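Inositol 2-dehydrogenase/D-chiro-inositol 3-dehydrogenase (Lactobacillus casei, PDB 4MIY) catalyses the NAD-dependent oxidation of myo-inositol to 2-keto-myo-inositol and of D-chiro-inositol to its 1-keto product. Local coordinates at residues V73-L87 with T95-I109. Numbering follows the deposited sequence.
With NAD (nicotinamide-adenine-dinucleotide), chain E.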
ATOM      1  N   VAL A  73      -5.565 -26.621 -29.637  1.00 20.07           N
ATOM      2  CA  VAL A  73      -6.006 -25.263 -29.414  1.00 21.54           C
ATOM      3  C   VAL A  73      -7.180 -24.859 -30.307  1.00 22.07           C
ATOM      4  O   VAL A  73      -7.283 -23.757 -30.721  1.00 22.73           O
ATOM      5  CB  VAL A  73      -4.843 -24.263 -29.588  1.00 18.32           C
ATOM      6  CG1 VAL A  73      -5.067 -23.031 -28.729  1.00 20.36           C
ATOM      7  CG2 VAL A  73      -3.506 -24.890 -29.222  1.00 22.63           C
ATOM      8  N   SER A  74      -8.038 -25.820 -30.572  1.00 24.11           N
ATOM      9  CA  SER A  74      -9.204 -25.654 -31.424  1.00 27.75           C
ATOM     10  C   SER A  74     -10.375 -25.181 -30.572  1.00 29.83           C
ATOM     11  O   SER A  74     -10.186 -24.861 -29.429  1.00 27.27           O
ATOM     12  CB  SER A  74      -9.494 -26.980 -32.098  1.00 22.98           C
ATOM     13  OG  SER A  74      -9.634 -28.018 -31.195  1.00 24.91           O
ATOM     14  N   PHE A  75     -11.576 -25.122 -31.120  1.00 28.56           N
ATOM     15  CA  PHE A  75     -12.735 -24.797 -30.320  1.00 28.82           C
ATOM     16  C   PHE A  75     -12.832 -25.768 -29.180  1.00 29.42           C
ATOM     17  O   PHE A  75     -12.464 -26.899 -29.312  1.00 27.88           O
ATOM     18  CB  PHE A  75     -14.060 -24.888 -31.109  1.00 28.42           C
ATOM     19  CG  PHE A  75     -14.164 -23.993 -32.328  1.00 29.04           C
ATOM     20  CD1 PHE A  75     -13.540 -22.788 -32.410  1.00 28.14           C
ATOM     21  CD2 PHE A  75     -14.957 -24.397 -33.403  1.00 31.60           C
ATOM     22  CE1 PHE A  75     -13.670 -22.020 -33.492  1.00 29.10           C
ATOM     23  CE2 PHE A  75     -15.082 -23.629 -34.483  1.00 27.38           C
ATOM     24  CZ  PHE A  75     -14.446 -22.436 -34.545  1.00 29.38           C
ATOM     25  N   GLY A  76     -13.337 -25.330 -28.045  1.00 25.68           N
ATOM     26  CA  GLY A  76     -13.459 -26.215 -26.925  1.00 28.91           C
ATOM     27  C   GLY A  76     -14.183 -27.531 -27.186  1.00 29.49           C
ATOM     28  O   GLY A  76     -13.762 -28.570 -26.743  1.00 28.21           O
ATOM     29  N   GLY A  77     -15.307 -27.447 -27.888  1.00 31.19           N
ATOM     30  CA  GLY A  77     -16.119 -28.613 -28.194  1.00 31.99           C
ATOM     31  C   GLY A  77     -15.411 -29.653 -29.043  1.00 30.89           C
ATOM     32  O   GLY A  77     -15.848 -30.747 -29.165  1.00 33.00           O
ATOM     33  N   ALA A  78     -14.290 -29.251 -29.601  1.00 30.19           N
ATOM     34  CA  ALA A  78     -13.540 -30.093 -30.489  1.00 30.78           C
ATOM     35  C   ALA A  78     -12.346 -30.774 -29.821  1.00 33.44           C
ATOM     36  O   ALA A  78     -11.626 -31.501 -30.464  1.00 30.54           O
ATOM     37  CB  ALA A  78     -13.065 -29.297 -31.618  1.00 25.31           C
ATOM     38  N   HIS A  79     -12.137 -30.517 -28.542  1.00 29.02           N
ATOM     39  CA  HIS A  79     -10.961 -31.036 -27.898  1.00 26.35           C
ATOM     40  C   HIS A  79     -11.052 -32.501 -27.662  1.00 32.26           C
ATOM     41  O   HIS A  79     -10.103 -33.205 -27.900  1.00 28.11           O
ATOM     42  CB  HIS A  79     -10.691 -30.334 -26.573  1.00 29.02           C
ATOM     43  CG  HIS A  79     -10.284 -28.909 -26.711  1.00 23.32           C
ATOM     44  ND1 HIS A  79     -10.009 -28.114 -25.620  1.00 23.26           N
ATOM     45  CD2 HIS A  79     -10.095 -28.132 -27.793  1.00 23.75           C
ATOM     46  CE1 HIS A  79      -9.673 -26.917 -26.039  1.00 21.63           C
ATOM     47  NE2 HIS A  79      -9.735 -26.892 -27.347  1.00 25.35           N
ATOM     48  N   GLU A  80     -12.207 -32.945 -27.201  1.00 29.00           N
ATOM     49  CA  GLU A  80     -12.388 -34.273 -26.729  1.00 30.72           C
ATOM     50  C   GLU A  80     -11.991 -35.331 -27.736  1.00 29.63           C
ATOM     51  O   GLU A  80     -11.327 -36.270 -27.406  1.00 27.82           O
ATOM     52  CB  GLU A  80     -13.842 -34.503 -26.349  1.00 32.40           C
ATOM     53  CG  GLU A  80     -14.131 -35.858 -25.812  1.00 32.48           C
ATOM     54  CD  GLU A  80     -15.588 -36.200 -25.973  1.00 43.90           C
ATOM     55  OE1 GLU A  80     -16.373 -35.245 -26.169  1.00 45.56           O
ATOM     56  OE2 GLU A  80     -15.935 -37.387 -25.913  1.00 40.49           O
ATOM     57  N   ALA A  81     -12.441 -35.149 -28.958  1.00 31.96           N
ATOM     58  CA  ALA A  81     -12.259 -36.159 -29.973  1.00 33.58           C
ATOM     59  C   ALA A  81     -10.837 -36.165 -30.408  1.00 35.29           C
ATOM     60  O   ALA A  81     -10.263 -37.187 -30.657  1.00 32.13           O
ATOM     61  CB  ALA A  81     -13.129 -35.869 -31.136  1.00 32.50           C
ATOM     62  N   THR A  82     -10.274 -34.982 -30.491  1.00 32.13           N
ATOM     63  CA  THR A  82      -8.910 -34.837 -30.909  1.00 30.87           C
ATOM     64  C   THR A  82      -7.968 -35.439 -29.875  1.00 32.02           C
ATOM     65  O   THR A  82      -7.027 -36.101 -30.224  1.00 27.98           O
ATOM     66  CB  THR A  82      -8.597 -33.395 -31.163  1.00 29.11           C
ATOM     67  OG1 THR A  82      -9.349 -32.946 -32.275  1.00 33.94           O
ATOM     68  CG2 THR A  82      -7.099 -33.183 -31.446  1.00 27.20           C
ATOM     69  N   VAL A  83      -8.244 -35.212 -28.612  1.00 27.85           N
ATOM     70  CA  VAL A  83      -7.467 -35.768 -27.550  1.00 27.65           C
ATOM     71  C   VAL A  83      -7.555 -37.272 -27.559  1.00 31.53           C
ATOM     72  O   VAL A  83      -6.583 -37.953 -27.325  1.00 29.36           O
ATOM     73  CB  VAL A  83      -7.859 -35.179 -26.174  1.00 28.65           C
ATOM     74  CG1 VAL A  83      -7.226 -35.877 -25.112  1.00 28.34           C
ATOM     75  CG2 VAL A  83      -7.455 -33.704 -26.104  1.00 28.59           C
ATOM     76  N   LEU A  84      -8.734 -37.799 -27.832  1.00 29.25           N
ATOM     77  CA  LEU A  84      -8.892 -39.232 -27.924  1.00 30.77           C
ATOM     78  C   LEU A  84      -8.150 -39.781 -29.127  1.00 27.56           C
ATOM     79  O   LEU A  84      -7.611 -40.818 -29.041  1.00 34.96           O
ATOM     80  CB  LEU A  84     -10.353 -39.645 -27.976  1.00 32.05           C
ATOM     81  CG  LEU A  84     -11.236 -39.285 -26.807  1.00 32.21           C
ATOM     82  CD1 LEU A  84     -12.645 -39.376 -27.223  1.00 36.15           C
ATOM     83  CD2 LEU A  84     -10.977 -40.181 -25.689  1.00 29.53           C
ATOM     84  N   LYS A  85      -8.073 -39.064 -30.200  0.82 27.22           N
ATOM     85  CA  LYS A  85      -7.246 -39.523 -31.292  0.82 27.18           C
ATOM     86  C   LYS A  85      -5.768 -39.509 -31.009  0.82 29.93           C
ATOM     87  O   LYS A  85      -5.036 -40.350 -31.439  0.82 31.43           O
ATOM     88  CB  LYS A  85      -7.471 -38.689 -32.505  0.82 28.24           C
ATOM     89  CG  LYS A  85      -8.704 -39.021 -33.271  0.82 34.70           C
ATOM     90  CD  LYS A  85      -9.057 -37.861 -34.043  0.82 33.29           C
ATOM     91  CE  LYS A  85      -9.937 -38.204 -35.140  0.82 38.98           C
ATOM     92  NZ  LYS A  85     -11.159 -37.549 -34.760  0.82 39.56           N
ATOM     93  N   ALA A  86      -5.315 -38.541 -30.244  1.00 30.29           N
ATOM     94  CA  ALA A  86      -3.905 -38.426 -29.948  1.00 25.42           C
ATOM     95  C   ALA A  86      -3.490 -39.486 -28.950  1.00 29.91           C
ATOM     96  O   ALA A  86      -2.353 -39.894 -28.912  1.00 27.65           O
ATOM     97  CB  ALA A  86      -3.600 -37.013 -29.432  1.00 26.79           C
ATOM     98  N   LEU A  87      -4.438 -39.950 -28.158  1.00 27.07           N
ATOM     99  CA  LEU A  87      -4.173 -41.009 -27.221  1.00 25.60           C
ATOM    100  C   LEU A  87      -3.982 -42.393 -27.859  1.00 31.40           C
ATOM    101  O   LEU A  87      -3.590 -43.297 -27.188  1.00 36.17           O
ATOM    102  CB  LEU A  87      -5.244 -41.072 -26.173  1.00 29.05           C
ATOM    103  CG  LEU A  87      -5.255 -39.939 -25.173  1.00 27.95           C
ATOM    104  CD1 LEU A  87      -6.568 -39.870 -24.486  1.00 26.77           C
ATOM    105  CD2 LEU A  87      -4.171 -40.189 -24.182  1.00 28.70           C
ATOM    106  N   THR A  95      -3.392 -29.780 -24.114  1.00 18.65           N
ATOM    107  CA  THR A  95      -4.662 -29.255 -24.549  1.00 18.48           C
ATOM    108  C   THR A  95      -5.003 -28.004 -23.768  1.00 18.38           C
ATOM    109  O   THR A  95      -4.867 -27.970 -22.581  1.00 20.59           O
ATOM    110  CB  THR A  95      -5.797 -30.291 -24.470  1.00 19.10           C
ATOM    111  OG1 THR A  95      -6.981 -29.744 -25.012  1.00 24.31           O
ATOM    112  CG2 THR A  95      -6.037 -30.719 -23.112  1.00 19.97           C
ATOM    113  N   GLU A  96      -5.405 -26.980 -24.480  1.00 17.99           N
ATOM    114  CA  GLU A  96      -6.032 -25.881 -23.803  1.00 18.47           C
ATOM    115  C   GLU A  96      -7.281 -26.338 -23.060  1.00 24.21           C
ATOM    116  O   GLU A  96      -7.847 -27.355 -23.359  1.00 23.44           O
ATOM    117  CB  GLU A  96      -6.334 -24.735 -24.757  1.00 20.30           C
ATOM    118  CG  GLU A  96      -5.215 -23.716 -24.880  1.00 20.17           C
ATOM    119  CD  GLU A  96      -4.846 -23.078 -23.544  1.00 19.64           C
ATOM    120  OE1 GLU A  96      -5.657 -23.107 -22.632  1.00 22.43           O
ATOM    121  OE2 GLU A  96      -3.754 -22.575 -23.433  1.00 21.42           O
ATOM    122  N   LYS A  97      -7.686 -25.552 -22.079  1.00 19.84           N
ATOM    123  CA  LYS A  97      -8.964 -25.712 -21.456  1.00 21.46           C
ATOM    124  C   LYS A  97     -10.049 -25.507 -22.485  1.00 19.38           C
ATOM    125  O   LYS A  97      -9.870 -24.754 -23.381  1.00 22.23           O
ATOM    126  CB  LYS A  97      -9.146 -24.681 -20.351  1.00 23.79           C
ATOM    127  CG  LYS A  97      -8.674 -23.347 -20.753  1.00 28.72           C
ATOM    128  CD  LYS A  97      -9.643 -22.251 -20.526  1.00 34.34           C
ATOM    129  CE  LYS A  97     -10.959 -22.513 -21.120  1.00 31.87           C
ATOM    130  NZ  LYS A  97     -11.568 -21.222 -21.501  1.00 35.60           N
ATOM    131  N   PRO A  98     -11.166 -26.226 -22.331  1.00 18.69           N
ATOM    132  CA  PRO A  98     -11.404 -27.303 -21.387  1.00 22.11           C
ATOM    133  C   PRO A  98     -10.842 -28.635 -21.901  1.00 22.07           C
ATOM    134  O   PRO A  98     -10.542 -28.734 -23.057  1.00 24.78           O
ATOM    135  CB  PRO A  98     -12.922 -27.385 -21.369  1.00 24.59           C
ATOM    136  CG  PRO A  98     -13.251 -27.041 -22.677  1.00 23.91           C
ATOM    137  CD  PRO A  98     -12.358 -26.003 -23.139  1.00 24.75           C
ATOM    138  N   LEU A  99     -10.753 -29.619 -21.046  1.00 22.14           N
ATOM    139  CA  LEU A  99     -10.419 -30.956 -21.501  1.00 22.00           C
ATOM    140  C   LEU A  99     -11.494 -31.444 -22.493  1.00 28.47           C
ATOM    141  O   LEU A  99     -11.215 -32.138 -23.431  1.00 28.47           O
ATOM    142  CB  LEU A  99     -10.284 -31.880 -20.316  1.00 19.58           C
ATOM    143  CG  LEU A  99      -9.949 -33.330 -20.652  1.00 21.18           C
ATOM    144  CD1 LEU A  99      -8.566 -33.408 -21.209  1.00 25.60           C
ATOM    145  CD2 LEU A  99     -10.123 -34.134 -19.467  1.00 22.98           C
ATOM    146  N   ALA A 100     -12.703 -30.973 -22.266  1.00 29.23           N
ATOM    147  CA  ALA A 100     -13.876 -31.378 -22.982  1.00 30.71           C
ATOM    148  C   ALA A 100     -14.996 -30.481 -22.507  1.00 31.42           C
ATOM    149  O   ALA A 100     -14.930 -29.945 -21.442  1.00 29.44           O
ATOM    150  CB  ALA A 100     -14.207 -32.749 -22.624  1.00 29.15           C
ATOM    151  N   THR A 101     -16.038 -30.381 -23.299  1.00 29.57           N
ATOM    152  CA  THR A 101     -17.135 -29.482 -23.003  1.00 32.11           C
ATOM    153  C   THR A 101     -18.228 -30.184 -22.254  1.00 32.75           C
ATOM    154  O   THR A 101     -19.149 -29.563 -21.771  1.00 34.16           O
ATOM    155  CB  THR A 101     -17.691 -28.850 -24.231  1.00 29.96           C
ATOM    156  OG1 THR A 101     -17.927 -29.853 -25.212  1.00 31.85           O
ATOM    157  CG2 THR A 101     -16.781 -27.835 -24.757  1.00 31.83           C
ATOM    158  N   THR A 102     -18.112 -31.482 -22.128  1.00 33.26           N
ATOM    159  CA  THR A 102     -19.038 -32.214 -21.312  1.00 34.70           C
ATOM    160  C   THR A 102     -18.283 -33.007 -20.331  1.00 34.22           C
ATOM    161  O   THR A 102     -17.147 -33.315 -20.535  1.00 35.99           O
ATOM    162  CB  THR A 102     -19.929 -33.186 -22.117  1.00 36.16           C
ATOM    163  OG1 THR A 102     -19.123 -34.160 -22.757  1.00 38.71           O
ATOM    164  CG2 THR A 102     -20.736 -32.461 -23.109  1.00 35.09           C
ATOM    165  N   LEU A 103     -18.928 -33.357 -19.258  1.00 34.67           N
ATOM    166  CA  LEU A 103     -18.263 -34.145 -18.271  1.00 35.49           C
ATOM    167  C   LEU A 103     -18.121 -35.561 -18.740  1.00 37.27           C
ATOM    168  O   LEU A 103     -17.235 -36.267 -18.318  1.00 38.12           O
ATOM    169  CB  LEU A 103     -18.946 -34.035 -16.932  1.00 36.61           C
ATOM    170  CG  LEU A 103     -20.211 -34.743 -16.566  1.00 37.32           C
ATOM    171  CD1 LEU A 103     -19.813 -35.983 -15.974  1.00 38.14           C
ATOM    172  CD2 LEU A 103     -20.943 -33.941 -15.549  1.00 37.29           C
ATOM    173  N   GLU A 104     -18.981 -35.942 -19.658  0.75 37.82           N
ATOM    174  CA  GLU A 104     -18.922 -37.263 -20.227  0.75 37.06           C
ATOM    175  C   GLU A 104     -17.715 -37.438 -21.102  0.75 32.71           C
ATOM    176  O   GLU A 104     -17.070 -38.445 -21.040  0.75 35.38           O
ATOM    177  CB  GLU A 104     -20.161 -37.532 -21.056  0.75 36.85           C
ATOM    178  CG  GLU A 104     -21.403 -37.685 -20.240  0.75 39.23           C
ATOM    179  CD  GLU A 104     -22.089 -36.383 -19.913  0.75 39.72           C
ATOM    180  OE1 GLU A 104     -21.647 -35.343 -20.379  0.75 39.58           O
ATOM    181  OE2 GLU A 104     -23.067 -36.422 -19.163  0.75 40.18           O
ATOM    182  N   GLY A 105     -17.456 -36.478 -21.951  1.00 34.67           N
ATOM    183  CA  GLY A 105     -16.227 -36.474 -22.686  1.00 35.70           C
ATOM    184  C   GLY A 105     -14.993 -36.542 -21.797  1.00 37.46           C
ATOM    185  O   GLY A 105     -14.081 -37.277 -22.057  1.00 29.45           O
ATOM    186  N   ALA A 106     -14.981 -35.756 -20.740  1.00 30.61           N
ATOM    187  CA  ALA A 106     -13.835 -35.750 -19.862  1.00 33.56           C
ATOM    188  C   ALA A 106     -13.546 -37.112 -19.249  1.00 32.33           C
ATOM    189  O   ALA A 106     -12.418 -37.509 -19.078  1.00 31.19           O
ATOM    190  CB  ALA A 106     -13.996 -34.707 -18.794  1.00 30.79           C
ATOM    191  N   LYS A 107     -14.597 -37.833 -18.931  0.89 33.72           N
ATOM    192  CA  LYS A 107     -14.447 -39.113 -18.275  0.89 32.70           C
ATOM    193  C   LYS A 107     -13.905 -40.156 -19.243  0.89 33.41           C
ATOM    194  O   LYS A 107     -13.227 -41.060 -18.861  0.89 32.04           O
ATOM    195  CB  LYS A 107     -15.778 -39.520 -17.661  0.89 34.70           C
ATOM    196  CG  LYS A 107     -15.829 -40.840 -17.016  0.89 35.25           C
ATOM    197  CD  LYS A 107     -14.814 -41.005 -15.967  0.89 35.47           C
ATOM    198  CE  LYS A 107     -14.634 -42.433 -15.565  0.89 43.31           C
ATOM    199  NZ  LYS A 107     -13.695 -42.659 -14.428  0.89 43.46           N
ATOM    200  N   ARG A 108     -14.174 -39.946 -20.507  1.00 31.72           N
ATOM    201  CA  ARG A 108     -13.714 -40.873 -21.484  1.00 35.89           C
ATOM    202  C   ARG A 108     -12.214 -40.714 -21.616  1.00 36.53           C
ATOM    203  O   ARG A 108     -11.506 -41.687 -21.657  1.00 35.15           O
ATOM    204  CB  ARG A 108     -14.385 -40.648 -22.808  1.00 31.93           C
ATOM    205  CG  ARG A 108     -15.633 -41.475 -22.963  1.00 37.79           C
ATOM    206  CD  ARG A 108     -16.167 -41.297 -24.344  1.00 39.54           C
ATOM    207  NE  ARG A 108     -16.727 -39.978 -24.584  1.00 41.22           N
ATOM    208  CZ  ARG A 108     -17.941 -39.590 -24.203  1.00 43.74           C
ATOM    209  NH1 ARG A 108     -18.750 -40.422 -23.567  1.00 43.59           N
ATOM    210  NH2 ARG A 108     -18.371 -38.384 -24.486  1.00 40.28           N
ATOM    211  N   ILE A 109     -11.770 -39.463 -21.663  1.00 31.22           N
ATOM    212  CA  ILE A 109     -10.363 -39.147 -21.807  1.00 29.03           C
ATOM    213  C   ILE A 109      -9.622 -39.708 -20.634  1.00 27.65           C
ATOM    214  O   ILE A 109      -8.641 -40.385 -20.811  1.00 31.95           O
ATOM    215  CB  ILE A 109     -10.135 -37.670 -21.974  1.00 26.77           C
ATOM    216  CG1 ILE A 109     -10.708 -37.212 -23.300  1.00 26.26           C
ATOM    217  CG2 ILE A 109      -8.675 -37.338 -21.927  1.00 22.51           C
ATOM    218  CD1 ILE A 109     -10.561 -35.760 -23.623  1.00 32.03           C
TER
HETATM  219  PA  NAD E 401     -10.320 -19.137 -32.004  1.00 26.89           P
HETATM  220  O1A NAD E 401     -11.689 -19.306 -32.448  1.00 29.83           O
HETATM  221  O2A NAD E 401      -9.573 -18.011 -32.320  1.00 20.78           O
HETATM  222  O5B NAD E 401      -9.373 -20.229 -32.652  1.00 24.39           O
HETATM  223  C5B NAD E 401      -9.664 -21.564 -32.728  1.00 27.61           C
HETATM  224  C4B NAD E 401      -9.100 -22.130 -34.039  1.00 26.69           C
HETATM  225  O4B NAD E 401      -9.466 -23.484 -34.067  1.00 28.64           O
HETATM  226  C3B NAD E 401      -9.763 -21.603 -35.304  1.00 25.75           C
HETATM  227  O3B NAD E 401      -8.804 -21.242 -36.209  1.00 34.95           O
HETATM  228  C2B NAD E 401     -10.632 -22.725 -35.803  1.00 27.31           C
HETATM  229  O2B NAD E 401     -10.776 -22.726 -37.203  1.00 32.44           O
HETATM  230  C1B NAD E 401      -9.857 -23.914 -35.379  1.00 28.48           C
HETATM  231  N9A NAD E 401     -10.623 -25.132 -35.233  1.00 26.12           N
HETATM  232  C8A NAD E 401     -11.823 -25.289 -34.771  1.00 28.14           C
HETATM  233  N7A NAD E 401     -12.175 -26.567 -34.697  1.00 32.06           N
HETATM  234  C5A NAD E 401     -11.144 -27.264 -35.132  1.00 27.67           C
HETATM  235  C6A NAD E 401     -10.814 -28.656 -35.363  1.00 31.21           C
HETATM  236  N6A NAD E 401     -11.628 -29.644 -35.086  1.00 30.49           N
HETATM  237  N1A NAD E 401      -9.603 -28.917 -35.797  1.00 27.07           N
HETATM  238  C2A NAD E 401      -8.740 -28.014 -36.083  1.00 26.21           C
HETATM  239  N3A NAD E 401      -8.981 -26.729 -35.939  1.00 28.11           N
HETATM  240  C4A NAD E 401     -10.141 -26.318 -35.468  1.00 26.76           C
HETATM  241  O3  NAD E 401     -10.396 -19.475 -30.462  1.00 24.15           O
HETATM  242  PN  NAD E 401      -9.198 -19.311 -29.358  1.00 24.09           P
HETATM  243  O1N NAD E 401      -9.434 -18.085 -28.607  1.00 25.87           O
HETATM  244  O2N NAD E 401      -7.941 -19.271 -30.008  1.00 25.13           O
HETATM  245  O5D NAD E 401      -9.444 -20.425 -28.346  1.00 21.23           O
HETATM  246  C5D NAD E 401      -8.981 -21.721 -28.637  1.00 23.54           C
HETATM  247  C4D NAD E 401      -8.943 -22.568 -27.408  1.00 24.68           C
HETATM  248  O4D NAD E 401      -8.039 -21.952 -26.508  1.00 33.06           O
HETATM  249  C3D NAD E 401     -10.281 -22.644 -26.753  1.00 23.18           C
HETATM  250  O3D NAD E 401     -10.409 -23.911 -26.190  1.00 26.94           O
HETATM  251  C2D NAD E 401     -10.132 -21.566 -25.684  1.00 24.12           C
HETATM  252  O2D NAD E 401     -10.982 -21.896 -24.654  1.00 26.36           O
HETATM  253  C1D NAD E 401      -8.692 -21.727 -25.286  1.00 26.41           C
HETATM  254  N1N NAD E 401      -8.164 -20.536 -24.619  1.00 26.08           N
HETATM  255  C2N NAD E 401      -7.640 -20.638 -23.401  1.00 22.10           C
HETATM  256  C3N NAD E 401      -7.165 -19.551 -22.695  1.00 23.23           C
HETATM  257  C7N NAD E 401      -6.563 -19.717 -21.319  1.00 23.48           C
HETATM  258  O7N NAD E 401      -6.113 -20.754 -20.951  1.00 23.97           O
HETATM  259  N7N NAD E 401      -6.533 -18.668 -20.602  1.00 19.93           N
HETATM  260  C4N NAD E 401      -7.189 -18.318 -23.321  1.00 22.89           C
HETATM  261  C5N NAD E 401      -7.728 -18.260 -24.587  1.00 25.01           C
HETATM  262  C6N NAD E 401      -8.217 -19.382 -25.203  1.00 26.06           C
HETATM  263  O   HOH W   1     -14.491 -31.008 -26.315  1.00 30.84           O
HETATM  264  O   HOH W   2     -16.826 -32.901 -25.174  1.00 37.58           O
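E80 reaches from helix 79-86 across G105 to R108 on helix 103-109; the axes run nearly parallel and approach to 9.8 Å. Its CB lies against the methyl of A100. With CG anti to the backbone N (chi1 -179°) the chain runs out extended, and CG and CD pass over G105, CD coming 3.4 Å from G105 CA; glycine suits this place because a CB would collide with OE1. At the tip, OE2 takes NE and NH2 of R108, each at 3.0 Å, a side-on salt bridge to one oxygen that lies in the guanidinium plane, while the carboxylate is turned 33° from that plane. OE1 accepts from a water 2.6 Å away that accepts from T101 N. Cut back to an alanine, this position is likely to leave R108 without its carboxylate mate and the water without its acceptor, and to open a gap over G105.

At the cofactor end, H79 fixes the cis-P98 loop: ND1 donates almost straight to P98 O (2.7 Å), and NE2 donates to S74 O. A histidine suits this site because ND1 and NE2, if both protonated, can each hold a carbonyl, one in each segment. K97 O, at the ring edge beside CE1, accepts from NAD O3D at 3.0 Å.

Deeper, I109 sets CD1 against V83 CG1 (3.7 Å) and CG1 against L84 CD2, branched apolar side chains filling the space between the helices. Both helices belong to the NAD-binding Rossmann domain, following parallel strands 69-72 and 92-95; V83 and I109 rest on strand 121-123, and helix 304-323 packs against L103 and A106.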